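Local coordinates for protein L-iditol 2-dehydrogenase (Clostridium scindens, PDB 4OH1) that binds zinc and probably oxidises L-iditol and related polyols to ketoses, using NAD+, at residues K32-R37 against V135-Q140; H74-V79 against V98-A103; A103-C108 against G115-C120; A162-E167 against A302-K307. One frame throughout, in Å; residues are numbered along the deposited sequence.

Contact 1: K32-R37 against V135-Q140; sequences KDEEIR and VYHMSQ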
loop_
_atom_site.group_PDB
_atom_site.type_symbol
_atom_site.label_atom_id
_atom_site.label_comp_id
_atom_site.label_asym_id
_atom_site.label_seq_id
_atom_site.Cartn_x
_atom_site.Cartn_y
_atom_site.Cartn_z
ATOM N N LYS A 32 27.323 16.209 25.765
ATOM C CA LYS A 32 27.597 17.409 24.961
ATOM C C LYS A 32 26.306 18.197 24.760
ATOM O O LYS A 32 25.287 17.846 25.342
ATOM C CB LYS A 32 28.116 17.037 23.594
ATOM C CG LYS A 32 29.235 16.088 23.581
ATOM C CD LYS A 32 29.823 16.060 22.176
ATOM C CE LYS A 32 30.599 14.803 21.894
ATOM N NZ LYS A 32 31.414 14.392 23.066
ATOM N N ASP A 33 26.348 19.260 23.942
ATOM C CA ASP A 33 25.200 20.209 23.784
ATOM C C ASP A 33 23.877 19.550 23.310
ATOM O O ASP A 33 22.782 19.900 23.790
ATOM C CB ASP A 33 25.560 21.354 22.811
ATOM C CG ASP A 33 26.669 22.275 23.353
ATOM O OD1 ASP A 33 26.981 22.221 24.548
ATOM O OD2 ASP A 33 27.235 23.054 22.572
ATOM N N GLU A 34 24.002 18.594 22.397
ATOM C CA GLU A 34 22.841 17.921 21.857
ATOM C C GLU A 34 22.510 16.581 22.501
ATOM O O GLU A 34 21.628 15.863 21.996
ATOM C CB GLU A 34 23.005 17.757 20.354
ATOM C CG GLU A 34 23.140 19.097 19.672
ATOM C CD GLU A 34 23.060 18.999 18.188
ATOM O OE1 GLU A 34 22.786 17.910 17.632
ATOM O OE2 GLU A 34 23.285 20.029 17.562
ATOM N N GLU A 35 23.181 16.271 23.617
ATOM C CA GLU A 35 23.059 14.975 24.250
ATOM C C GLU A 35 22.309 15.090 25.542
ATOM O O GLU A 35 22.087 16.178 26.031
ATOM C CB GLU A 35 24.433 14.360 24.507
ATOM C CG GLU A 35 25.097 13.861 23.247
ATOM C CD GLU A 35 26.523 13.343 23.462
ATOM O OE1 GLU A 35 27.217 13.684 24.440
ATOM O OE2 GLU A 35 26.965 12.582 22.598
ATOM N N ILE A 36 21.924 13.939 26.087
ATOM C CA ILE A 36 21.059 13.856 27.243
ATOM C C ILE A 36 21.567 12.683 28.034
ATOM O O ILE A 36 21.850 11.615 27.468
ATOM C CB ILE A 36 19.602 13.563 26.810
ATOM C CG1 ILE A 36 19.074 14.683 25.919
ATOM C CG2 ILE A 36 18.717 13.425 28.005
ATOM C CD1 ILE A 36 17.641 14.557 25.608
ATOM N N ARG A 37 21.663 12.848 29.347
ATOM C CA ARG A 37 22.018 11.754 30.196
ATOM C C ARG A 37 20.773 11.280 30.917
ATOM O O ARG A 37 19.987 12.076 31.452
ATOM C CB ARG A 37 23.082 12.162 31.191
ATOM C CG ARG A 37 23.475 11.006 32.087
ATOM C CD ARG A 37 23.840 11.502 33.468
ATOM N NE ARG A 37 25.114 12.109 33.398
ATOM C CZ ARG A 37 25.535 13.129 34.144
ATOM N NH1 ARG A 37 24.787 13.714 35.074
ATOM N NH2 ARG A 37 26.752 13.563 33.932
ATOM N N VAL A 135 24.296 8.143 28.194
ATOM C CA VAL A 135 24.155 9.336 27.395
ATOM C C VAL A 135 23.787 8.952 25.976
ATOM O O VAL A 135 24.328 7.990 25.410
ATOM C CB VAL A 135 25.473 10.193 27.407
ATOM C CG1 VAL A 135 25.458 11.275 26.333
ATOM C CG2 VAL A 135 25.635 10.853 28.769
ATOM N N TYR A 136 22.902 9.741 25.380
ATOM C CA TYR A 136 22.436 9.508 24.029
ATOM C C TYR A 136 22.268 10.874 23.376
ATOM O O TYR A 136 22.077 11.879 24.052
ATOM C CB TYR A 136 21.053 8.800 24.074
ATOM C CG TYR A 136 21.053 7.408 24.661
ATOM C CD1 TYR A 136 21.271 6.269 23.873
ATOM C CD2 TYR A 136 20.913 7.222 26.020
ATOM C CE1 TYR A 136 21.324 4.967 24.459
ATOM C CE2 TYR A 136 20.940 5.958 26.583
ATOM C CZ TYR A 136 21.135 4.843 25.809
ATOM O OH TYR A 136 21.175 3.637 26.461
ATOM N N HIS A 137 22.225 10.900 22.054
ATOM C CA HIS A 137 21.878 12.127 21.333
ATOM C C HIS A 137 20.395 12.376 21.508
ATOM O O HIS A 137 19.613 11.430 21.592
ATOM C CB HIS A 137 22.226 11.980 19.861
ATOM C CG HIS A 137 22.084 13.240 19.091
ATOM N ND1 HIS A 137 20.977 13.510 18.319
ATOM C CD2 HIS A 137 22.911 14.297 18.946
ATOM C CE1 HIS A 137 21.114 14.695 17.752
ATOM N NE2 HIS A 137 22.288 15.187 18.106
HETATM N N MSE A 138 19.997 13.630 21.586
HETATM C CA MSE A 138 18.593 13.958 21.797
HETATM C C MSE A 138 17.621 13.269 20.792
HETATM O O MSE A 138 16.535 12.931 21.138
HETATM C CB MSE A 138 18.420 15.478 21.743
HETATM C CG MSE A 138 18.740 16.101 20.398
HETATM SE SE MSE A 138 18.924 18.092 20.509
HETATM C CE MSE A 138 19.191 18.438 18.565
ATOM N N SER A 139 18.048 13.044 19.561
ATOM C CA SER A 139 17.284 12.338 18.591
ATOM C C SER A 139 16.978 10.906 19.008
ATOM O O SER A 139 16.044 10.342 18.510
ATOM C CB SER A 139 18.000 12.301 17.260
ATOM O OG SER A 139 19.167 11.468 17.298
ATOM N N GLN A 140 17.687 10.367 19.991
ATOM C CA GLN A 140 17.464 9.006 20.441
ATOM C C GLN A 140 16.545 8.954 21.604
ATOM O O GLN A 140 16.284 7.890 22.057
ATOM C CB GLN A 140 18.795 8.347 20.839
ATOM C CG GLN A 140 19.765 8.312 19.678
ATOM C CD GLN A 140 21.130 7.757 20.034
ATOM O OE1 GLN A 140 22.062 8.525 20.269
ATOM N NE2 GLN A 140 21.271 6.429 20.023
#
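Ile36 and Tyr136 form an antiparallel hydrogen-bonded pair, Ile36 N to Tyr136 O at 2.9 Å and Tyr136 N to Ile36 O at 3.0 Å, between strands whose short axes approach to 4.6 Å at 152°. Beyond the strand ends, Met138 N bonds to Glu34 O at 2.8 Å and continues the backbone ladder. Glu34 and His137 run side by side in the same direction. Glu34 OE1 presents its anti lone pair to His137 NE2 at 2.8 Å; the acceptor lies near the ring plane, although carboxylate and ring planes are turned 57° apart. Ser139 OG meets ND1, so both ring nitrogens are held and the ring's rotation is fixed. Selenomethionine Met138 crosses Glu34 obliquely, its CE near the carboxylate, while Ile36 CD1 meets Met138 CB at 4.0 Å. On the face shared by Arg37 and Val135, Val135 spreads its methyls: CG1 touches the Glu35 carboxylate end and CG2 lies 3.8 Å from Arg37 CB. The guanidinium of Arg37 pairs with Asp81 and Glu30. This is an antiparallel strand pairing within the GroES-like domain of zinc-dependent alcohol dehydrogenases, closed at one end by a His-carboxylate hydrogen bond.

Contact 2: H74-V79 against V98-A103; sequences HELSGV and VVANYA. With ZN (zinc ion), chain B.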
loop_
_atom_site.group_PDB
_atom_site.type_symbol
_atom_site.label_atom_id
_atom_site.label_comp_id
_atom_site.label_asym_id
_atom_site.label_seq_id
_atom_site.Cartn_x
_atom_site.Cartn_y
_atom_site.Cartn_z
ATOM N N HIS A 74 20.349 -2.503 25.318
ATOM C CA HIS A 74 19.699 -1.537 24.438
ATOM C C HIS A 74 18.167 -1.419 24.659
ATOM O O HIS A 74 17.446 -0.876 23.819
ATOM C CB HIS A 74 20.025 -1.913 22.999
ATOM C CG HIS A 74 19.421 -3.204 22.608
ATOM N ND1 HIS A 74 19.957 -4.409 22.990
ATOM C CD2 HIS A 74 18.267 -3.489 21.969
ATOM C CE1 HIS A 74 19.178 -5.387 22.581
ATOM N NE2 HIS A 74 18.152 -4.854 21.948
ATOM N N GLU A 75 17.675 -1.939 25.781
ATOM C CA GLU A 75 16.284 -1.915 26.097
ATOM C C GLU A 75 16.155 -1.286 27.463
ATOM O O GLU A 75 16.535 -1.907 28.451
ATOM C CB GLU A 75 15.714 -3.321 26.103
ATOM C CG GLU A 75 15.945 -4.099 24.803
ATOM C CD GLU A 75 15.255 -5.508 24.779
ATOM O OE1 GLU A 75 14.703 -5.995 25.796
ATOM O OE2 GLU A 75 15.229 -6.113 23.701
ATOM N N LEU A 76 15.715 -0.035 27.527
ATOM C CA LEU A 76 15.774 0.688 28.834
ATOM C C LEU A 76 14.795 1.834 28.938
ATOM O O LEU A 76 14.389 2.484 27.922
ATOM C CB LEU A 76 17.175 1.216 29.136
ATOM C CG LEU A 76 17.634 2.331 28.175
ATOM C CD1 LEU A 76 18.525 3.294 28.835
ATOM C CD2 LEU A 76 18.287 1.754 26.951
ATOM N N SER A 77 14.382 2.055 30.175
ATOM C CA SER A 77 13.599 3.229 30.510
ATOM C C SER A 77 14.284 3.922 31.686
ATOM O O SER A 77 14.952 3.279 32.447
ATOM C CB SER A 77 12.184 2.822 30.913
ATOM O OG SER A 77 12.241 1.965 32.007
ATOM N N GLY A 78 14.091 5.218 31.831
ATOM C CA GLY A 78 14.480 5.891 33.036
ATOM C C GLY A 78 14.053 7.335 33.005
ATOM O O GLY A 78 13.044 7.671 32.400
ATOM N N VAL A 79 14.845 8.189 33.666
ATOM C CA VAL A 79 14.491 9.599 33.868
ATOM C C VAL A 79 15.691 10.451 33.415
ATOM O O VAL A 79 16.840 10.099 33.650
ATOM C CB VAL A 79 14.148 9.833 35.329
ATOM C CG1 VAL A 79 13.776 11.237 35.563
ATOM C CG2 VAL A 79 12.971 8.960 35.735
ATOM N N VAL A 98 11.632 8.800 30.123
ATOM C CA VAL A 98 11.964 8.538 28.739
ATOM C C VAL A 98 12.388 7.085 28.473
ATOM O O VAL A 98 12.699 6.329 29.400
ATOM C CB VAL A 98 13.117 9.437 28.286
ATOM C CG1 VAL A 98 12.742 10.917 28.381
ATOM C CG2 VAL A 98 14.380 9.166 29.124
ATOM N N VAL A 99 12.433 6.744 27.184
ATOM C CA VAL A 99 13.104 5.582 26.692
ATOM C C VAL A 99 14.039 6.056 25.633
ATOM O O VAL A 99 13.933 7.202 25.118
ATOM C CB VAL A 99 12.186 4.520 26.141
ATOM C CG1 VAL A 99 11.284 3.981 27.231
ATOM C CG2 VAL A 99 11.350 5.048 24.967
ATOM N N ALA A 100 14.991 5.202 25.342
ATOM C CA ALA A 100 16.046 5.520 24.377
ATOM C C ALA A 100 16.088 4.495 23.250
ATOM O O ALA A 100 15.843 3.306 23.473
ATOM C CB ALA A 100 17.385 5.526 25.089
ATOM N N ASN A 101 16.394 4.983 22.057
ATOM C CA ASN A 101 16.682 4.171 20.909
ATOM C C ASN A 101 18.205 4.051 20.770
ATOM O O ASN A 101 18.857 5.038 20.562
ATOM C CB ASN A 101 16.066 4.837 19.681
ATOM C CG ASN A 101 16.322 4.081 18.403
ATOM O OD1 ASN A 101 16.865 2.981 18.395
ATOM N ND2 ASN A 101 15.907 4.667 17.297
ATOM N N TYR A 102 18.751 2.841 20.867
ATOM C CA TYR A 102 20.172 2.607 20.826
ATOM C C TYR A 102 20.754 3.097 19.516
ATOM O O TYR A 102 21.945 3.411 19.448
ATOM C CB TYR A 102 20.492 1.090 21.010
ATOM C CG TYR A 102 19.963 0.219 19.861
ATOM C CD1 TYR A 102 18.666 -0.284 19.877
ATOM C CD2 TYR A 102 20.722 -0.028 18.753
ATOM C CE1 TYR A 102 18.162 -1.045 18.819
ATOM C CE2 TYR A 102 20.230 -0.776 17.682
ATOM C CZ TYR A 102 18.954 -1.285 17.727
ATOM O OH TYR A 102 18.444 -1.998 16.657
ATOM N N ALA A 103 19.953 3.121 18.455
ATOM C CA ALA A 103 20.501 3.346 17.105
ATOM C C ALA A 103 20.600 4.846 16.821
ATOM O O ALA A 103 19.649 5.562 17.036
ATOM C CB ALA A 103 19.604 2.667 16.054
HETATM ZN ZN ZN B . 15.847 -5.623 21.789
HETATM O O HOH W 1 16.701 1.064 22.133
HETATM O O HOH W 2 14.747 1.563 25.235
HETATM O O HOH W 3 14.380 -7.084 20.593
HETATM O O HOH W 4 16.506 -5.516 19.496
#
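His74 and Tyr102 lie side by side and point the same way, their rings forming an offset edge-to-face pair. The imidazole turns its edge to the phenol face, with centroids 5.2 Å apart and planes at 81°. The two side chains already touch at their roots, His74 CB against Tyr102 CB at 3.6 Å, and farther out His74 CD2 lies 3.8 Å from Tyr102 CD1. In His74, CG sits between the backbone N and the carbonyl carbon (chi1 66°), and the ring beyond it brings NE2 to the zinc ion at 2.4 Å. Glu75 leaves the strand away from the 98-103 segment; its CG lies over one face of the His74 ring, toward the rim, and the extended chain beyond it delivers OE2 to the zinc at 2.1 Å. Glu157, Cys46 (oxidised to cysteinesulfonic acid) and two waters complete the site, and Glu75 OE1 forms a salt bridge with Lys344. The strands themselves are zipped at Gly78 and Val98 by a reciprocal pair of backbone hydrogen bonds. Toward the metal they part, and water takes over: one molecule donates to His74 O and Ala100 O and accepts from Tyr102 N, while another links Leu76 N to Ala100 O. Leu76 CD2 and Ala100 CB meet at 4.3 Å beside these waters. Ala100 N is buried here without a partner. The chemistry is thus divided: direct backbone bonds close one end, and at the other the tyrosine face and bridging water flank a histidine whose ring is committed to zinc, with carboxylate ligands that would help offset the metal's charge.

Contact 3: A103-C108 against G115-C120; sequences AKYCGC and GKVNLC. With ZN (zinc ion), chain C.
Cys106 and Cys120 supply two thiolates of the four-cysteine zinc site, completed by Cys109 and Cys112, in the lobe characteristic of the structural zinc of medium-chain alcohol dehydrogenases. The two sulfurs lie 3.8 Å apart, with Cys106 SG 2.4 Å from the metal. SG of Cys120 stands anti to its backbone N (chi1 170°), and besides binding the zinc it accepts a long hydrogen bond from Cys106 N at 3.6 Å. Cys106 SG in turn takes the N-H of Cys108 at 3.2 Å, so each thiolate has a backbone donor that would be expected to temper its negative charge. Next to the metal, Tyr105 and Val117 cross at about a right angle and form the apolar part of the contact. Cys112 touches both residues, which joins this packing to the zinc site. One face of the Tyr105 ring has Ala103 O above its centre, and Tyr105 OH makes a weak hydrogen bond to Asn101 ND2. Leu119 packs on Arg264 of another subunit. Over the opposite face Val117 CB makes a CH-pi contact, 3.6 Å from the Tyr105 ring centroid and 14° off the normal, while CG2 reaches CE2 at 3.7 Å.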
loop_
_atom_site.group_PDB
_atom_site.type_symbol
_atom_site.label_atom_id
_atom_site.label_comp_id
_atom_site.label_asym_id
_atom_site.label_seq_id
_atom_site.Cartn_x
_atom_site.Cartn_y
_atom_site.Cartn_z
ATOM N N ALA A 103 19.953 3.121 18.455
ATOM C CA ALA A 103 20.501 3.346 17.105
ATOM C C ALA A 103 20.600 4.846 16.821
ATOM O O ALA A 103 19.649 5.562 17.036
ATOM C CB ALA A 103 19.604 2.667 16.054
ATOM N N LYS A 104 21.761 5.297 16.349
ATOM C CA LYS A 104 21.994 6.681 15.966
ATOM C C LYS A 104 22.112 6.804 14.446
ATOM O O LYS A 104 23.093 6.358 13.843
ATOM C CB LYS A 104 23.275 7.194 16.613
ATOM C CG LYS A 104 23.627 8.670 16.281
ATOM C CD LYS A 104 22.508 9.584 16.647
ATOM C CE LYS A 104 22.892 11.022 16.612
ATOM N NZ LYS A 104 23.239 11.412 15.245
ATOM N N TYR A 105 21.127 7.463 13.841
ATOM C CA TYR A 105 21.135 7.674 12.402
ATOM C C TYR A 105 21.971 8.924 12.048
ATOM O O TYR A 105 21.952 9.898 12.786
ATOM C CB TYR A 105 19.687 7.856 11.930
ATOM C CG TYR A 105 18.772 6.811 12.516
ATOM C CD1 TYR A 105 19.078 5.451 12.390
ATOM C CD2 TYR A 105 17.624 7.166 13.212
ATOM C CE1 TYR A 105 18.263 4.465 12.946
ATOM C CE2 TYR A 105 16.778 6.177 13.772
ATOM C CZ TYR A 105 17.111 4.826 13.620
ATOM O OH TYR A 105 16.326 3.815 14.133
ATOM N N CYS A 106 22.687 8.910 10.932
ATOM C CA CYS A 106 23.581 10.026 10.618
ATOM C C CYS A 106 22.819 11.163 9.942
ATOM O O CYS A 106 23.277 12.315 9.926
ATOM C CB CYS A 106 24.724 9.550 9.717
ATOM S SG CYS A 106 24.267 9.403 7.992
ATOM N N GLY A 107 21.686 10.853 9.317
ATOM C CA GLY A 107 20.860 11.891 8.723
ATOM C C GLY A 107 21.473 12.512 7.506
ATOM O O GLY A 107 20.912 13.463 6.960
ATOM N N CYS A 108 22.593 11.975 7.027
ATOM C CA CYS A 108 23.182 12.568 5.836
ATOM C C CYS A 108 23.823 11.600 4.870
ATOM O O CYS A 108 24.635 12.010 4.067
ATOM C CB CYS A 108 24.143 13.733 6.201
ATOM S SG CYS A 108 25.493 13.267 7.239
ATOM N N GLY A 115 14.593 7.971 3.900
ATOM C CA GLY A 115 13.699 7.570 4.972
ATOM C C GLY A 115 14.030 6.206 5.561
ATOM O O GLY A 115 13.354 5.744 6.526
ATOM N N LYS A 116 15.075 5.554 5.036
ATOM C CA LYS A 116 15.344 4.193 5.447
ATOM C C LYS A 116 16.462 4.210 6.486
ATOM O O LYS A 116 17.542 3.701 6.280
ATOM C CB LYS A 116 15.662 3.359 4.228
ATOM C CG LYS A 116 14.586 3.464 3.134
ATOM C CD LYS A 116 14.302 2.120 2.467
ATOM C CE LYS A 116 13.824 2.249 1.035
ATOM N NZ LYS A 116 15.005 2.620 0.226
ATOM N N VAL A 117 16.185 4.837 7.613
ATOM C CA VAL A 117 17.232 5.112 8.591
ATOM C C VAL A 117 17.745 3.815 9.236
ATOM O O VAL A 117 18.867 3.770 9.677
ATOM C CB VAL A 117 16.751 6.135 9.691
ATOM C CG1 VAL A 117 16.620 7.585 9.139
ATOM C CG2 VAL A 117 15.451 5.702 10.331
ATOM N N ASN A 118 16.915 2.771 9.296
ATOM C CA ASN A 118 17.360 1.444 9.731
ATOM C C ASN A 118 18.395 0.780 8.839
ATOM O O ASN A 118 18.991 -0.224 9.255
ATOM C CB ASN A 118 16.170 0.513 9.879
ATOM C CG ASN A 118 15.445 0.262 8.537
ATOM O OD1 ASN A 118 15.095 1.212 7.811
ATOM N ND2 ASN A 118 15.274 -1.026 8.186
ATOM N N LEU A 119 18.603 1.343 7.633
ATOM C CA LEU A 119 19.660 0.935 6.713
ATOM C C LEU A 119 20.727 2.000 6.670
ATOM O O LEU A 119 21.494 2.060 5.718
ATOM C CB LEU A 119 19.112 0.708 5.265
ATOM C CG LEU A 119 17.849 -0.152 5.151
ATOM C CD1 LEU A 119 17.349 -0.162 3.720
ATOM C CD2 LEU A 119 18.119 -1.572 5.675
ATOM N N CYS A 120 20.790 2.860 7.677
ATOM C CA CYS A 120 21.803 3.954 7.684
ATOM C C CYS A 120 23.215 3.428 7.367
ATOM O O CYS A 120 23.669 2.474 8.000
ATOM C CB CYS A 120 21.823 4.736 9.042
ATOM S SG CYS A 120 23.253 5.879 9.159
HETATM ZN ZN ZN C . 22.741 7.641 7.539
#

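Contact 4: A162-E167 against A302-K307; sequences ALSSAE and AWQFPK
Gln304 NE2 is gripped by two residues of helix 162-167, the close-fitting part of the contact. Gln304 NE2 donates almost straight to Glu167 OE1 at 3.0 Å (172° at the hydrogen), with the acceptor in the amide plane but the donor standing above the carboxylate plane. A more bent bond goes to Ser164 OG at 3.1 Å, which is also tied to Thr160 O within its own helix. A bend at chi2 (-76°) turns the Gln304 amide toward these partners. Lys307 meets Glu167 tip to tip in a salt bridge, NZ to the syn lone pair of OE2 at 2.8 Å, and NZ also donates to Gln304 OE1 at 2.6 Å. Glutamate, amide and ammonium thus close a ring of bonds that holds the amide's orientation. Packing is slacker at Leu163, whose CD1 comes no closer to the Lys307 chain than 4.2 Å, at CD; the nearest CA atoms, of Ser164 and Gln304, are 7.5 Å apart. The Glu167 and Lys307 end is partly exposed, with Tyr173 of another subunit against both. Leu163 also packs on helix 184-194 and the Phe305 ring meets that of Phe142; the contact thereby joins helix 156-168 to the start of helix 305-311.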
loop_
_atom_site.group_PDB
_atom_site.type_symbol
_atom_site.label_atom_id
_atom_site.label_comp_id
_atom_site.label_asym_id
_atom_site.label_seq_id
_atom_site.Cartn_x
_atom_site.Cartn_y
_atom_site.Cartn_z
ATOM N N ALA A 162 8.722 -6.234 17.228
ATOM C CA ALA A 162 7.529 -6.973 17.054
ATOM C C ALA A 162 6.528 -6.239 16.163
ATOM O O ALA A 162 5.912 -6.882 15.279
ATOM C CB ALA A 162 6.943 -7.285 18.398
ATOM N N LEU A 163 6.379 -4.923 16.352
ATOM C CA LEU A 163 5.494 -4.144 15.510
ATOM C C LEU A 163 5.934 -4.169 14.067
ATOM O O LEU A 163 5.090 -4.299 13.187
ATOM C CB LEU A 163 5.393 -2.674 15.967
ATOM C CG LEU A 163 4.521 -2.446 17.182
ATOM C CD1 LEU A 163 4.902 -1.167 17.860
ATOM C CD2 LEU A 163 3.084 -2.354 16.811
ATOM N N SER A 164 7.224 -4.037 13.798
ATOM C CA SER A 164 7.691 -4.057 12.413
ATOM C C SER A 164 7.480 -5.380 11.700
ATOM O O SER A 164 7.215 -5.403 10.520
ATOM C CB SER A 164 9.193 -3.796 12.323
ATOM O OG SER A 164 9.448 -2.589 12.981
ATOM N N SER A 165 7.714 -6.454 12.418
ATOM C CA SER A 165 7.537 -7.781 11.921
ATOM C C SER A 165 6.050 -8.040 11.669
ATOM O O SER A 165 5.688 -8.543 10.617
ATOM C CB SER A 165 8.105 -8.792 12.953
ATOM O OG SER A 165 9.523 -8.578 13.045
ATOM N N ALA A 166 5.183 -7.633 12.574
ATOM C CA ALA A 166 3.752 -7.815 12.360
ATOM C C ALA A 166 3.284 -7.061 11.152
ATOM O O ALA A 166 2.517 -7.581 10.355
ATOM C CB ALA A 166 2.926 -7.425 13.561
ATOM N N GLU A 167 3.790 -5.860 10.973
ATOM C CA GLU A 167 3.391 -5.069 9.851
ATOM C C GLU A 167 3.917 -5.636 8.590
ATOM O O GLU A 167 3.258 -5.605 7.572
ATOM C CB GLU A 167 3.903 -3.642 10.020
ATOM C CG GLU A 167 3.116 -2.919 11.072
ATOM C CD GLU A 167 3.659 -1.546 11.473
ATOM O OE1 GLU A 167 4.809 -1.195 11.109
ATOM O OE2 GLU A 167 2.908 -0.822 12.191
ATOM N N ALA A 302 12.031 0.982 11.613
ATOM C CA ALA A 302 12.282 2.398 11.388
ATOM C C ALA A 302 11.075 3.195 11.783
ATOM O O ALA A 302 9.966 2.821 11.388
ATOM C CB ALA A 302 12.510 2.665 9.911
ATOM N N TRP A 303 11.282 4.319 12.480
ATOM C CA TRP A 303 10.188 5.185 12.869
ATOM C C TRP A 303 9.126 4.529 13.738
ATOM O O TRP A 303 7.994 4.910 13.662
ATOM C CB TRP A 303 9.490 5.737 11.630
ATOM C CG TRP A 303 10.467 6.283 10.605
ATOM C CD1 TRP A 303 10.550 5.906 9.306
ATOM C CD2 TRP A 303 11.473 7.312 10.791
ATOM N NE1 TRP A 303 11.548 6.617 8.672
ATOM C CE2 TRP A 303 12.111 7.498 9.556
ATOM C CE3 TRP A 303 11.887 8.091 11.876
ATOM C CZ2 TRP A 303 13.154 8.409 9.379
ATOM C CZ3 TRP A 303 12.949 8.985 11.699
ATOM C CH2 TRP A 303 13.552 9.133 10.465
ATOM N N GLN A 304 9.490 3.556 14.555
ATOM C CA GLN A 304 8.505 2.835 15.319
ATOM C C GLN A 304 8.368 3.263 16.764
ATOM O O GLN A 304 7.455 2.783 17.477
ATOM C CB GLN A 304 8.820 1.336 15.298
ATOM C CG GLN A 304 8.837 0.693 13.929
ATOM C CD GLN A 304 7.441 0.466 13.355
ATOM O OE1 GLN A 304 6.491 1.108 13.717
ATOM N NE2 GLN A 304 7.350 -0.407 12.447
ATOM N N PHE A 305 9.266 4.102 17.233
ATOM C CA PHE A 305 9.319 4.381 18.678
ATOM C C PHE A 305 8.073 5.085 19.230
ATOM O O PHE A 305 7.491 4.640 20.219
ATOM C CB PHE A 305 10.652 5.065 19.033
ATOM C CG PHE A 305 11.752 4.061 19.468
ATOM C CD1 PHE A 305 12.463 3.296 18.531
ATOM C CD2 PHE A 305 12.043 3.871 20.797
ATOM C CE1 PHE A 305 13.433 2.370 18.942
ATOM C CE2 PHE A 305 13.010 2.941 21.200
ATOM C CZ PHE A 305 13.691 2.202 20.270
ATOM N N PRO A 306 7.599 6.147 18.571
ATOM C CA PRO A 306 6.397 6.824 19.083
ATOM C C PRO A 306 5.185 5.875 19.117
ATOM O O PRO A 306 4.478 5.783 20.158
ATOM C CB PRO A 306 6.223 8.006 18.116
ATOM C CG PRO A 306 7.643 8.263 17.655
ATOM C CD PRO A 306 8.212 6.909 17.468
ATOM N N LYS A 307 5.031 5.116 18.032
ATOM C CA LYS A 307 3.990 4.064 17.905
ATOM C C LYS A 307 4.023 3.051 19.035
ATOM O O LYS A 307 3.032 2.741 19.744
ATOM C CB LYS A 307 4.143 3.408 16.532
ATOM C CG LYS A 307 3.079 2.374 16.216
ATOM C CD LYS A 307 3.401 1.564 15.028
ATOM C CE LYS A 307 3.427 2.384 13.774
ATOM N NZ LYS A 307 4.097 1.612 12.740
#

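How the contacts relate
Contacts 2 and 4 lie deepest, their centres about 13 and 11 Å from that of the chain, against about 19 and 23 Å for contacts 3 and 1. Contacts 1 and 2 share one sheet, and Gln140 NE2 of contact 1 meets Asn101 O of contact 2. Contact 3 continues contact 2 through Ala103 but replaces strand pairing by loops held on zinc. The metals differ: histidine, carboxylates, water and an oxidised cysteine in contact 2, sulfur alone in contact 3. Contact 4, joining helices through charged, amide and hydroxyl side chains, touches contact 3 by Trp303 NE1 to Gly115 O and contact 2 by Phe305 against Asn101. Contacts 1, 3 and 4 reach other subunits; contact 2 does not.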